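Local atomic coordinates of histidine kinase (Synechocystis sp., PDB entry 5DFY), a protein that senses light through a phycocyanobilin-binding GAF domain, the part present here, and probably passes the signal on as a phosphorelay histidine kinase. Residues V71-F76 / Q161-L166; L152-F157 / Q187-L192. One frame throughout, in Å; residues are numbered along the deposited sequence. Where two conformers were deposited one is given.

In the fold
Both contacts belong to one bilin-binding GAF domain and both are largely buried. Contact 1 joins two neighbouring antiparallel strands within the central sheet. Contact 2 sets the next strand of that sheet, 150-158, against helix 179-203. The two meet where residues 152-157 pair with residues 161-166: Gly164 O lies 2.8 Å from Val156 N, a probable hydrogen bond. Their chemistry follows their place. Contact 1 is held by direct backbone hydrogen bonds and aromatic packing, with Arg75 and Trp163 at its more open end. Contact 2 has no direct hydrogen bond across it; apolar side chains, with Ala189 at their centre, and bridging waters join the two segments. Each contact also touches phycocyanobilin, through Tyr74 and Thr153.

Contact 1 (V71-F76 / Q161-L166); sequences VLVYRF and QLWGLL. With CYC (phycocyanobilin), chain B.
Arg75 lays its aliphatic chain over one face of the Trp163 indole. Its CG sits 4.0 Å from the centroid of the Trp163 six-membered ring, a CH-pi contact. The guanidinium plane stands nearly perpendicular to the indole, at 89°, and is not stacked on it. Trp163 CB points away from strand 71-76, but CG is anti to the backbone N (chi1 169°), and the indole returns to meet that strand. Val73 CG1 meets the edge of the same ring, 3.7 Å from Trp163 CH2. On the other face of the sheet, Tyr74 and Leu165 lie side by side, with Tyr74 CD2 4.1 Å from Leu165 CD1. The phycocyanobilin methyl CMB lies over one face of the Tyr74 ring, offset toward its rim, and CBB lies 3.6 Å from Tyr74 CB. The Phe76 ring packs on Leu162 and Leu165 and close to the Gly164 backbone, with CD2 3.5 Å from Gly164 CA. The close approach of Tyr74 O to Gly164 CA is consistent with a glycine at this place.

Tyr74 and Leu165 form a hydrogen-bonded antiparallel pair. Phe76 N also bonds to Trp163 O, at 2.9 Å. A water donates to that oxygen and to Phe76 O, bridging the strands. Trp163 and Gly164 both face Val156 in a classic beta bulge.

Strand 70-76 runs between strands 161-170 and 82-89. Tyr74 meets Phe84, and Phe76 meets Trp80, edge-to-face. Val71 and Val73 touch helix 50-66, whereas Trp163 packs on Val156 and Val158 of strand 150-158.

Contact 2 (L152-F157 / Q187-L192); sequences LTVPVF and QIANQL. With CYC (phycocyanobilin), chain B.
Ala189 brings its methyl against Val154 and Val156, the apolar centre of the contact. Ala189 CB is 3.5 Å from Val154 CG2. That branch lies between the backbone N and the carbonyl carbon of Val154, directed at the helix. Val156 CG2 reaches the same methyl. The Val156 side chain also crosses that of Leu192, with CG2 4.1 Å from Leu192 CD2. Pro155 O is 3.3 Å from Ala189 CB, so the helix comes close to the strand backbone. The two segment axes approach to 6.6 Å at an angle of 21°.

Waters make the polar links. One donates to Pro155 O and Asn190 OD1 and accepts from Phe157 N. A second donates to the backbone oxygens of Phe157 and Asn190. The Asn190 amide is also tied within the helix: Asn190 ND2 donates to Gln187 OE1 at 3.0 Å, from above the plane of the Gln187 carbonyl.

Of the two segments, the strand makes the hydrogen bond to the chromophore. Thr153 OG1 donates to phycocyanobilin OB at 2.9 Å. A valine here would probably leave that bilin oxygen without its threonine hydrogen bond and hold the ring less firmly.

Strand 150-158 is paired with strand 161-170 and, through Thr153 and Leu125, with strand 125-127. Helix 179-203 lies over it, with Leu192 and Ile188 also touching helix 50-66. Farther round the helix, Asn190 packs on Leu201 of the second subunit.

Contact 1 (V71-F76 / Q161-L166)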
ATOM      1  N   VAL A  71      11.615 -21.333  -1.615  1.00 15.19           N
ATOM      2  CA  VAL A  71      10.859 -20.117  -1.296  1.00 15.08           C
ATOM      3  C   VAL A  71       9.438 -20.328  -1.787  1.00 16.89           C
ATOM      4  O   VAL A  71       9.228 -20.847  -2.890  1.00 17.28           O
ATOM      5  CB  VAL A  71      11.469 -18.885  -1.938  1.00 13.96           C
ATOM      6  CG1 VAL A  71      10.606 -17.647  -1.687  1.00 16.26           C
ATOM      7  CG2 VAL A  71      12.887 -18.675  -1.457  1.00 16.59           C
ATOM      8  N   LEU A  72       8.459 -19.925  -0.974  1.00 15.54           N
ATOM      9  CA  LEU A  72       7.056 -20.075  -1.332  1.00 15.36           C
ATOM     10  C   LEU A  72       6.308 -18.762  -1.152  1.00 16.27           C
ATOM     11  O   LEU A  72       6.555 -17.998  -0.197  1.00 17.80           O
ATOM     12  CB  LEU A  72       6.358 -21.143  -0.509  1.00 17.02           C
ATOM     13  CG  LEU A  72       6.889 -22.579  -0.641  1.00 17.33           C
ATOM     14  CD1 LEU A  72       6.338 -23.475   0.453  1.00 17.64           C
ATOM     15  CD2 LEU A  72       6.544 -23.106  -2.025  1.00 18.72           C
ATOM     16  N   VAL A  73       5.389 -18.530  -2.081  1.00 17.20           N
ATOM     17  CA  VAL A  73       4.408 -17.448  -1.980  1.00 16.50           C
ATOM     18  C   VAL A  73       3.044 -18.070  -1.723  1.00 18.32           C
ATOM     19  O   VAL A  73       2.590 -18.914  -2.495  1.00 17.68           O
ATOM     20  CB  VAL A  73       4.375 -16.602  -3.260  1.00 17.60           C
ATOM     21  CG1 VAL A  73       3.326 -15.471  -3.122  1.00 17.67           C
ATOM     22  CG2 VAL A  73       5.746 -16.001  -3.561  1.00 18.85           C
ATOM     23  N   TYR A  74       2.393 -17.635  -0.647  1.00 17.75           N
ATOM     24  CA  TYR A  74       1.133 -18.208  -0.160  1.00 18.29           C
ATOM     25  C   TYR A  74       0.137 -17.079  -0.065  1.00 18.06           C
ATOM     26  O   TYR A  74       0.401 -16.101   0.616  1.00 21.24           O
ATOM     27  CB  TYR A  74       1.344 -18.853   1.199  1.00 17.33           C
ATOM     28  CG  TYR A  74       0.178 -19.503   1.904  1.00 19.75           C
ATOM     29  CD1 TYR A  74      -0.167 -20.824   1.642  1.00 21.57           C
ATOM     30  CD2 TYR A  74      -0.530 -18.826   2.891  1.00 20.25           C
ATOM     31  CE1 TYR A  74      -1.196 -21.435   2.321  1.00 24.15           C
ATOM     32  CE2 TYR A  74      -1.580 -19.437   3.573  1.00 21.61           C
ATOM     33  CZ  TYR A  74      -1.888 -20.742   3.292  1.00 23.85           C
ATOM     34  OH  TYR A  74      -2.920 -21.373   3.952  1.00 27.20           O
ATOM     35  N   ARG A  75      -0.983 -17.218  -0.761  1.00 17.92           N
ATOM     36  CA  ARG A  75      -1.994 -16.158  -0.843  1.00 16.46           C
ATOM     37  C   ARG A  75      -3.220 -16.555  -0.049  1.00 16.92           C
ATOM     38  O   ARG A  75      -3.749 -17.649  -0.256  1.00 18.43           O
ATOM     39  CB  ARG A  75      -2.375 -15.910  -2.293  1.00 17.68           C
ATOM     40  CG  ARG A  75      -3.374 -14.783  -2.476  1.00 21.00           C
ATOM     41  CD  ARG A  75      -3.760 -14.621  -3.923  1.00 24.65           C
ATOM     42  NE  ARG A  75      -4.435 -15.827  -4.369  1.00 28.51           N
ATOM     43  CZ  ARG A  75      -4.461 -16.270  -5.621  1.00 37.16           C
ATOM     44  NH1 ARG A  75      -3.858 -15.600  -6.592  1.00 38.91           N
ATOM     45  NH2 ARG A  75      -5.096 -17.400  -5.890  1.00 40.23           N
ATOM     46  N   PHE A  76      -3.673 -15.680   0.848  1.00 16.57           N
ATOM     47  CA  PHE A  76      -4.887 -15.940   1.616  1.00 17.12           C
ATOM     48  C   PHE A  76      -6.164 -15.845   0.787  1.00 20.33           C
ATOM     49  O   PHE A  76      -6.330 -14.981  -0.081  1.00 19.63           O
ATOM     50  CB  PHE A  76      -4.972 -14.981   2.782  1.00 16.74           C
ATOM     51  CG  PHE A  76      -4.000 -15.274   3.896  1.00 17.19           C
ATOM     52  CD1 PHE A  76      -4.082 -16.452   4.628  1.00 18.49           C
ATOM     53  CD2 PHE A  76      -2.995 -14.379   4.214  1.00 17.06           C
ATOM     54  CE1 PHE A  76      -3.188 -16.707   5.663  1.00 18.98           C
ATOM     55  CE2 PHE A  76      -2.110 -14.616   5.243  1.00 18.08           C
ATOM     56  CZ  PHE A  76      -2.193 -15.795   5.968  1.00 18.48           C
ATOM     57  N   GLN A 161      -4.114  -4.440   3.109  1.00 21.93           N
ATOM     58  CA  GLN A 161      -4.549  -5.801   3.404  1.00 21.24           C
ATOM     59  C   GLN A 161      -3.431  -6.824   3.563  1.00 19.06           C
ATOM     60  O   GLN A 161      -2.445  -6.802   2.845  1.00 18.14           O
ATOM     61  CB  GLN A 161      -5.477  -6.263   2.311  1.00 23.32           C
ATOM     62  CG  GLN A 161      -6.698  -5.365   2.280  1.00 32.72           C
ATOM     63  CD  GLN A 161      -7.645  -5.682   1.171  1.00 33.35           C
ATOM     64  OE1 GLN A 161      -7.299  -6.372   0.214  1.00 33.37           O
ATOM     65  NE2 GLN A 161      -8.866  -5.162   1.285  1.00 30.92           N
ATOM     66  N   LEU A 162      -3.610  -7.716   4.524  1.00 19.88           N
ATOM     67  CA  LEU A 162      -2.740  -8.888   4.671  1.00 19.70           C
ATOM     68  C   LEU A 162      -3.119  -9.867   3.581  1.00 20.20           C
ATOM     69  O   LEU A 162      -4.111 -10.583   3.676  1.00 20.04           O
ATOM     70  CB  LEU A 162      -2.877  -9.536   6.051  1.00 19.01           C
ATOM     71  CG  LEU A 162      -2.069 -10.836   6.234  1.00 18.85           C
ATOM     72  CD1 LEU A 162      -0.593 -10.594   6.078  1.00 19.46           C
ATOM     73  CD2 LEU A 162      -2.378 -11.444   7.605  1.00 22.92           C
ATOM     74  N   TRP A 163      -2.321  -9.874   2.523  1.00 16.55           N
ATOM     75  CA  TRP A 163      -2.644 -10.596   1.318  1.00 15.56           C
ATOM     76  C   TRP A 163      -2.123 -12.033   1.336  1.00 14.96           C
ATOM     77  O   TRP A 163      -2.726 -12.929   0.753  1.00 15.32           O
ATOM     78  CB  TRP A 163      -2.057  -9.817   0.143  1.00 16.64           C
ATOM     79  CG  TRP A 163      -2.040 -10.481  -1.192  1.00 16.37           C
ATOM     80  CD1 TRP A 163      -2.940 -10.319  -2.204  1.00 17.69           C
ATOM     81  CD2 TRP A 163      -1.037 -11.376  -1.692  1.00 15.77           C
ATOM     82  NE1 TRP A 163      -2.564 -11.062  -3.297  1.00 19.15           N
ATOM     83  CE2 TRP A 163      -1.405 -11.725  -3.006  1.00 18.27           C
ATOM     84  CE3 TRP A 163       0.135 -11.914  -1.158  1.00 18.88           C
ATOM     85  CZ2 TRP A 163      -0.640 -12.583  -3.793  1.00 19.48           C
ATOM     86  CZ3 TRP A 163       0.883 -12.766  -1.938  1.00 22.31           C
ATOM     87  CH2 TRP A 163       0.490 -13.103  -3.237  1.00 19.94           C
ATOM     88  N   GLY A 164      -1.014 -12.238   2.022  1.00 15.36           N
ATOM     89  CA  GLY A 164      -0.386 -13.546   1.978  1.00 17.64           C
ATOM     90  C   GLY A 164       0.887 -13.572   2.791  1.00 16.72           C
ATOM     91  O   GLY A 164       1.172 -12.671   3.582  1.00 15.71           O
ATOM     92  N   LEU A 165       1.665 -14.624   2.559  1.00 15.95           N
ATOM     93  CA  LEU A 165       2.910 -14.892   3.254  1.00 15.50           C
ATOM     94  C   LEU A 165       4.003 -15.182   2.237  1.00 14.40           C
ATOM     95  O   LEU A 165       3.738 -15.736   1.178  1.00 17.74           O
ATOM     96  CB  LEU A 165       2.791 -16.085   4.204  1.00 16.56           C
ATOM     97  CG  LEU A 165       1.647 -16.067   5.208  1.00 17.96           C
ATOM     98  CD1 LEU A 165       1.613 -17.368   6.008  1.00 20.87           C
ATOM     99  CD2 LEU A 165       1.793 -14.910   6.141  1.00 18.16           C
ATOM    100  N   LEU A 166       5.217 -14.823   2.605  1.00 15.03           N
ATOM    101  CA  LEU A 166       6.436 -15.138   1.856  1.00 15.69           C
ATOM    102  C   LEU A 166       7.335 -15.955   2.772  1.00 16.13           C
ATOM    103  O   LEU A 166       7.720 -15.491   3.836  1.00 15.73           O
ATOM    104  CB  LEU A 166       7.130 -13.848   1.403  1.00 15.12           C
ATOM    105  CG  LEU A 166       8.441 -14.016   0.628  1.00 15.56           C
ATOM    106  CD1 LEU A 166       8.249 -14.783  -0.657  1.00 16.61           C
ATOM    107  CD2 LEU A 166       9.011 -12.649   0.322  1.00 17.65           C
TER
HETATM  108  CHA CYC B 701       1.057 -22.101  13.464  1.00 26.32           C
HETATM  109  NA  CYC B 701       1.149 -22.430  10.948  1.00 24.29           N
HETATM  110  C1A CYC B 701       1.436 -21.760  12.223  1.00 24.47           C
HETATM  111  C2A CYC B 701       2.291 -20.570  11.894  1.00 24.14           C
HETATM  112  C3A CYC B 701       2.512 -20.529  10.467  1.00 23.11           C
HETATM  113  C4A CYC B 701       1.814 -21.688   9.886  1.00 22.26           C
HETATM  114  CMA CYC B 701       3.308 -19.469   9.752  1.00 28.08           C
HETATM  115  CAA CYC B 701       2.755 -19.553  12.921  1.00 26.23           C
HETATM  116  CBA CYC B 701       1.511 -18.648  13.059  1.00 28.30           C
HETATM  117  CGA CYC B 701       1.585 -17.538  14.108  1.00 29.74           C
HETATM  118  O1A CYC B 701       2.488 -17.576  14.973  1.00 30.23           O
HETATM  119  O2A CYC B 701       0.729 -16.588  14.136  1.00 26.48           O
HETATM  120  CHB CYC B 701       1.649 -22.105   8.466  1.00 22.65           C
HETATM  121  NB  CYC B 701       3.971 -21.599   7.662  1.00 21.42           N
HETATM  122  C1B CYC B 701       2.510 -21.839   7.499  1.00 21.20           C
HETATM  123  C2B CYC B 701       2.187 -21.764   6.069  1.00 19.78           C
HETATM  124  C3B CYC B 701       3.364 -21.500   5.356  1.00 19.14           C
HETATM  125  C4B CYC B 701       4.505 -21.414   6.293  1.00 19.96           C
HETATM  126  CMB CYC B 701       0.789 -21.952   5.521  1.00 23.46           C
HETATM  127  CAB CYC B 701       3.492 -21.338   3.846  1.00 20.98           C
HETATM  128  CBB CYC B 701       3.856 -19.901   3.505  1.00 21.36           C
HETATM  129  OB  CYC B 701       5.674 -21.207   6.067  1.00 20.15           O
HETATM  130  NC  CYC B 701      -1.119 -26.495  10.988  1.00 25.04           N
HETATM  131  C1C CYC B 701      -1.235 -27.433  10.190  1.00 32.53           C
HETATM  132  C2C CYC B 701      -2.305 -28.607  10.847  1.00 32.81           C
HETATM  133  C3C CYC B 701      -3.012 -27.957  11.732  1.00 34.32           C
HETATM  134  C4C CYC B 701      -2.005 -26.791  12.226  1.00 30.66           C
HETATM  135  CMC CYC B 701      -3.097 -29.331   9.699  1.00 34.72           C
HETATM  136  CAC CYC B 701      -3.584 -28.787  13.011  1.00 33.04           C
HETATM  137  CBC CYC B 701      -4.730 -29.655  12.545  1.00 37.10           C
HETATM  138  OC  CYC B 701      -0.698 -27.542   9.106  1.00 28.74           O
HETATM  139  CHD CYC B 701      -2.055 -26.161  13.408  1.00 27.80           C
HETATM  140  ND  CYC B 701      -0.487 -24.168  12.944  1.00 24.97           N
HETATM  141  C1D CYC B 701      -1.171 -25.012  13.776  1.00 24.77           C
HETATM  142  C2D CYC B 701      -0.932 -24.664  15.074  1.00 24.55           C
HETATM  143  C3D CYC B 701      -0.106 -23.588  15.063  1.00 26.96           C
HETATM  144  C4D CYC B 701       0.167 -23.280  13.734  1.00 23.52           C
HETATM  145  CMD CYC B 701      -1.540 -25.386  16.268  1.00 31.51           C
HETATM  146  CAD CYC B 701       0.422 -22.854  16.270  1.00 29.40           C
HETATM  147  CBD CYC B 701       1.834 -23.299  16.593  1.00 28.02           C
HETATM  148  CGD CYC B 701       1.826 -24.751  17.037  1.00 35.00           C
HETATM  149  O1D CYC B 701       2.309 -25.657  16.306  1.00 29.69           O
HETATM  150  O2D CYC B 701       1.327 -25.079  18.149  1.00 34.00           O
HETATM  151  O   HOH W   1      -5.187 -12.456  -0.519  1.00 19.57           O

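Contact 2 (L152-F157 / Q187-L192)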
ATOM      1  N   LEU A 152      11.621 -19.212   7.681  1.00 16.50           N
ATOM      2  CA  LEU A 152      11.480 -17.806   7.999  1.00 18.59           C
ATOM      3  C   LEU A 152      10.287 -17.317   7.167  1.00 17.74           C
ATOM      4  O   LEU A 152      10.368 -17.298   5.933  1.00 17.50           O
ATOM      5  CB  LEU A 152      12.759 -17.059   7.663  1.00 17.65           C
ATOM      6  CG  LEU A 152      12.751 -15.532   7.690  1.00 26.66           C
ATOM      7  CD1 LEU A 152      12.120 -14.969   8.910  1.00 24.88           C
ATOM      8  CD2 LEU A 152      14.164 -15.034   7.512  1.00 24.47           C
ATOM      9  N   THR A 153       9.177 -16.966   7.820  1.00 17.03           N
ATOM     10  CA  THR A 153       7.959 -16.653   7.099  1.00 15.66           C
ATOM     11  C   THR A 153       7.489 -15.272   7.541  1.00 20.09           C
ATOM     12  O   THR A 153       7.367 -14.999   8.728  1.00 19.94           O
ATOM     13  CB  THR A 153       6.898 -17.768   7.317  1.00 19.30           C
ATOM     14  OG1 THR A 153       7.429 -18.991   6.780  1.00 21.69           O
ATOM     15  CG2 THR A 153       5.586 -17.462   6.621  1.00 21.25           C
ATOM     16  N   VAL A 154       7.286 -14.398   6.555  1.00 16.46           N
ATOM     17  CA  VAL A 154       6.964 -12.981   6.786  1.00 17.67           C
ATOM     18  C   VAL A 154       5.672 -12.611   6.071  1.00 15.47           C
ATOM     19  O   VAL A 154       5.244 -13.289   5.143  1.00 16.42           O
ATOM     20  CB  VAL A 154       8.095 -12.059   6.325  1.00 16.85           C
ATOM     21  CG1 VAL A 154       9.385 -12.417   6.992  1.00 21.28           C
ATOM     22  CG2 VAL A 154       8.274 -12.110   4.820  1.00 17.74           C
ATOM     23  N   PRO A 155       5.025 -11.516   6.502  1.00 15.12           N
ATOM     24  CA  PRO A 155       3.763 -11.132   5.882  1.00 16.69           C
ATOM     25  C   PRO A 155       3.919 -10.311   4.618  1.00 13.88           C
ATOM     26  O   PRO A 155       4.874  -9.542   4.512  1.00 15.92           O
ATOM     27  CB  PRO A 155       3.087 -10.280   6.971  1.00 18.73           C
ATOM     28  CG  PRO A 155       4.183  -9.756   7.779  1.00 20.02           C
ATOM     29  CD  PRO A 155       5.361 -10.682   7.671  1.00 17.49           C
ATOM     30  N   VAL A 156       2.992 -10.488   3.681  1.00 15.88           N
ATOM     31  CA  VAL A 156       2.922  -9.683   2.477  1.00 14.28           C
ATOM     32  C   VAL A 156       1.665  -8.824   2.552  1.00 14.72           C
ATOM     33  O   VAL A 156       0.546  -9.361   2.452  1.00 15.85           O
ATOM     34  CB  VAL A 156       2.879 -10.558   1.216  1.00 14.69           C
ATOM     35  CG1 VAL A 156       2.840  -9.672  -0.010  1.00 16.46           C
ATOM     36  CG2 VAL A 156       4.079 -11.493   1.159  1.00 16.29           C
ATOM     37  N   PHE A 157       1.848  -7.515   2.713  1.00 15.68           N
ATOM     38  CA  PHE A 157       0.745  -6.562   2.714  1.00 16.61           C
ATOM     39  C   PHE A 157       0.615  -5.913   1.355  1.00 16.82           C
ATOM     40  O   PHE A 157       1.600  -5.454   0.777  1.00 17.48           O
ATOM     41  CB  PHE A 157       0.925  -5.486   3.788  1.00 18.69           C
ATOM     42  CG  PHE A 157       0.451  -5.915   5.137  1.00 17.98           C
ATOM     43  CD1 PHE A 157       1.223  -6.757   5.910  1.00 20.26           C
ATOM     44  CD2 PHE A 157      -0.787  -5.503   5.620  1.00 21.93           C
ATOM     45  CE1 PHE A 157       0.789  -7.198   7.144  1.00 20.87           C
ATOM     46  CE2 PHE A 157      -1.228  -5.936   6.863  1.00 21.03           C
ATOM     47  CZ  PHE A 157      -0.440  -6.777   7.619  1.00 20.90           C
ATOM     48  N   GLN A 187      11.443  -6.703   4.290  1.00 17.45           N
ATOM     49  CA  GLN A 187      11.370  -5.649   3.277  1.00 16.70           C
ATOM     50  C   GLN A 187      11.117  -6.190   1.861  1.00 16.03           C
ATOM     51  O   GLN A 187      10.425  -5.550   1.072  1.00 16.44           O
ATOM     52  CB  GLN A 187      12.639  -4.802   3.277  1.00 16.31           C
ATOM     53  CG  GLN A 187      12.824  -3.963   4.545  1.00 16.00           C
ATOM     54  CD  GLN A 187      11.593  -3.148   4.887  1.00 17.16           C
ATOM     55  OE1 GLN A 187      10.916  -2.601   4.008  1.00 18.42           O
ATOM     56  NE2 GLN A 187      11.267  -3.096   6.171  1.00 16.55           N
ATOM     57  N   ILE A 188      11.700  -7.337   1.527  1.00 15.50           N
ATOM     58  CA  ILE A 188      11.415  -7.941   0.226  1.00 15.83           C
ATOM     59  C   ILE A 188       9.912  -8.205   0.109  1.00 16.65           C
ATOM     60  O   ILE A 188       9.292  -7.987  -0.945  1.00 15.97           O
ATOM     61  CB  ILE A 188      12.231  -9.249   0.022  1.00 15.86           C
ATOM     62  CG1 ILE A 188      13.700  -8.893  -0.125  1.00 19.19           C
ATOM     63  CG2 ILE A 188      11.745 -10.018  -1.216  1.00 17.11           C
ATOM     64  CD1 ILE A 188      14.619 -10.064  -0.160  1.00 21.64           C
ATOM     65  N   ALA A 189       9.300  -8.655   1.196  1.00 16.48           N
ATOM     66  CA  ALA A 189       7.865  -8.887   1.175  1.00 14.74           C
ATOM     67  C   ALA A 189       7.075  -7.570   1.060  1.00 14.66           C
ATOM     68  O   ALA A 189       6.099  -7.506   0.336  1.00 15.43           O
ATOM     69  CB  ALA A 189       7.416  -9.669   2.419  1.00 15.88           C
ATOM     70  N   ASN A 190       7.517  -6.526   1.755  1.00 16.60           N
ATOM     71  CA  ASN A 190       6.886  -5.211   1.593  1.00 16.31           C
ATOM     72  C   ASN A 190       6.909  -4.780   0.123  1.00 15.50           C
ATOM     73  O   ASN A 190       5.920  -4.300  -0.418  1.00 16.40           O
ATOM     74  CB  ASN A 190       7.593  -4.134   2.408  1.00 16.68           C
ATOM     75  CG  ASN A 190       7.328  -4.221   3.905  1.00 17.60           C
ATOM     76  OD1 ASN A 190       6.383  -4.862   4.366  1.00 18.79           O
ATOM     77  ND2 ASN A 190       8.177  -3.547   4.674  1.00 16.64           N
ATOM     78  N   GLN A 191       8.046  -4.974  -0.524  1.00 16.95           N
ATOM     79  CA  GLN A 191       8.219  -4.577  -1.923  0.51 16.37           C
ATOM     80  C   GLN A 191       7.347  -5.418  -2.841  1.00 15.98           C
ATOM     81  O   GLN A 191       6.764  -4.922  -3.801  1.00 17.94           O
ATOM     82  CB  GLN A 191       9.682  -4.706  -2.348  0.51 18.22           C
ATOM     83  CG  GLN A 191       9.914  -4.383  -3.831  0.51 18.69           C
ATOM     84  CD  GLN A 191       9.414  -2.990  -4.204  0.51 21.87           C
ATOM     85  OE1 GLN A 191       8.445  -2.819  -4.977  0.51 23.06           O
ATOM     86  NE2 GLN A 191      10.062  -1.986  -3.637  0.51 23.05           N
ATOM     87  N   LEU A 192       7.241  -6.707  -2.540  1.00 16.35           N
ATOM     88  CA  LEU A 192       6.364  -7.594  -3.299  1.00 15.82           C
ATOM     89  C   LEU A 192       4.918  -7.107  -3.222  1.00 17.63           C
ATOM     90  O   LEU A 192       4.198  -7.069  -4.220  1.00 16.79           O
ATOM     91  CB  LEU A 192       6.459  -9.030  -2.787  1.00 17.39           C
ATOM     92  CG  LEU A 192       5.420 -10.000  -3.343  1.00 18.69           C
ATOM     93  CD1 LEU A 192       5.549 -10.148  -4.862  1.00 17.53           C
ATOM     94  CD2 LEU A 192       5.611 -11.347  -2.649  1.00 18.25           C
TER
HETATM   95  CHA CYC B 701       1.057 -22.101  13.464  1.00 26.32           C
HETATM   96  NA  CYC B 701       1.149 -22.430  10.948  1.00 24.29           N
HETATM   97  C1A CYC B 701       1.436 -21.760  12.223  1.00 24.47           C
HETATM   98  C2A CYC B 701       2.291 -20.570  11.894  1.00 24.14           C
HETATM   99  C3A CYC B 701       2.512 -20.529  10.467  1.00 23.11           C
HETATM  100  C4A CYC B 701       1.814 -21.688   9.886  1.00 22.26           C
HETATM  101  CMA CYC B 701       3.308 -19.469   9.752  1.00 28.08           C
HETATM  102  CAA CYC B 701       2.755 -19.553  12.921  1.00 26.23           C
HETATM  103  CBA CYC B 701       1.511 -18.648  13.059  1.00 28.30           C
HETATM  104  CGA CYC B 701       1.585 -17.538  14.108  1.00 29.74           C
HETATM  105  O1A CYC B 701       2.488 -17.576  14.973  1.00 30.23           O
HETATM  106  O2A CYC B 701       0.729 -16.588  14.136  1.00 26.48           O
HETATM  107  CHB CYC B 701       1.649 -22.105   8.466  1.00 22.65           C
HETATM  108  NB  CYC B 701       3.971 -21.599   7.662  1.00 21.42           N
HETATM  109  C1B CYC B 701       2.510 -21.839   7.499  1.00 21.20           C
HETATM  110  C2B CYC B 701       2.187 -21.764   6.069  1.00 19.78           C
HETATM  111  C3B CYC B 701       3.364 -21.500   5.356  1.00 19.14           C
HETATM  112  C4B CYC B 701       4.505 -21.414   6.293  1.00 19.96           C
HETATM  113  CMB CYC B 701       0.789 -21.952   5.521  1.00 23.46           C
HETATM  114  CAB CYC B 701       3.492 -21.338   3.846  1.00 20.98           C
HETATM  115  CBB CYC B 701       3.856 -19.901   3.505  1.00 21.36           C
HETATM  116  OB  CYC B 701       5.674 -21.207   6.067  1.00 20.15           O
HETATM  117  NC  CYC B 701      -1.119 -26.495  10.988  1.00 25.04           N
HETATM  118  C1C CYC B 701      -1.235 -27.433  10.190  1.00 32.53           C
HETATM  119  C2C CYC B 701      -2.305 -28.607  10.847  1.00 32.81           C
HETATM  120  C3C CYC B 701      -3.012 -27.957  11.732  1.00 34.32           C
HETATM  121  C4C CYC B 701      -2.005 -26.791  12.226  1.00 30.66           C
HETATM  122  CMC CYC B 701      -3.097 -29.331   9.699  1.00 34.72           C
HETATM  123  CAC CYC B 701      -3.584 -28.787  13.011  1.00 33.04           C
HETATM  124  CBC CYC B 701      -4.730 -29.655  12.545  1.00 37.10           C
HETATM  125  OC  CYC B 701      -0.698 -27.542   9.106  1.00 28.74           O
HETATM  126  CHD CYC B 701      -2.055 -26.161  13.408  1.00 27.80           C
HETATM  127  ND  CYC B 701      -0.487 -24.168  12.944  1.00 24.97           N
HETATM  128  C1D CYC B 701      -1.171 -25.012  13.776  1.00 24.77           C
HETATM  129  C2D CYC B 701      -0.932 -24.664  15.074  1.00 24.55           C
HETATM  130  C3D CYC B 701      -0.106 -23.588  15.063  1.00 26.96           C
HETATM  131  C4D CYC B 701       0.167 -23.280  13.734  1.00 23.52           C
HETATM  132  CMD CYC B 701      -1.540 -25.386  16.268  1.00 31.51           C
HETATM  133  CAD CYC B 701       0.422 -22.854  16.270  1.00 29.40           C
HETATM  134  CBD CYC B 701       1.834 -23.299  16.593  1.00 28.02           C
HETATM  135  CGD CYC B 701       1.826 -24.751  17.037  1.00 35.00           C
HETATM  136  O1D CYC B 701       2.309 -25.657  16.306  1.00 29.69           O
HETATM  137  O2D CYC B 701       1.327 -25.079  18.149  1.00 34.00           O
HETATM  138  O   HOH W   2       4.480  -6.837   3.683  1.00 19.02           O
HETATM  139  O   HOH W   3       3.595  -3.729   1.128  1.00 20.13           O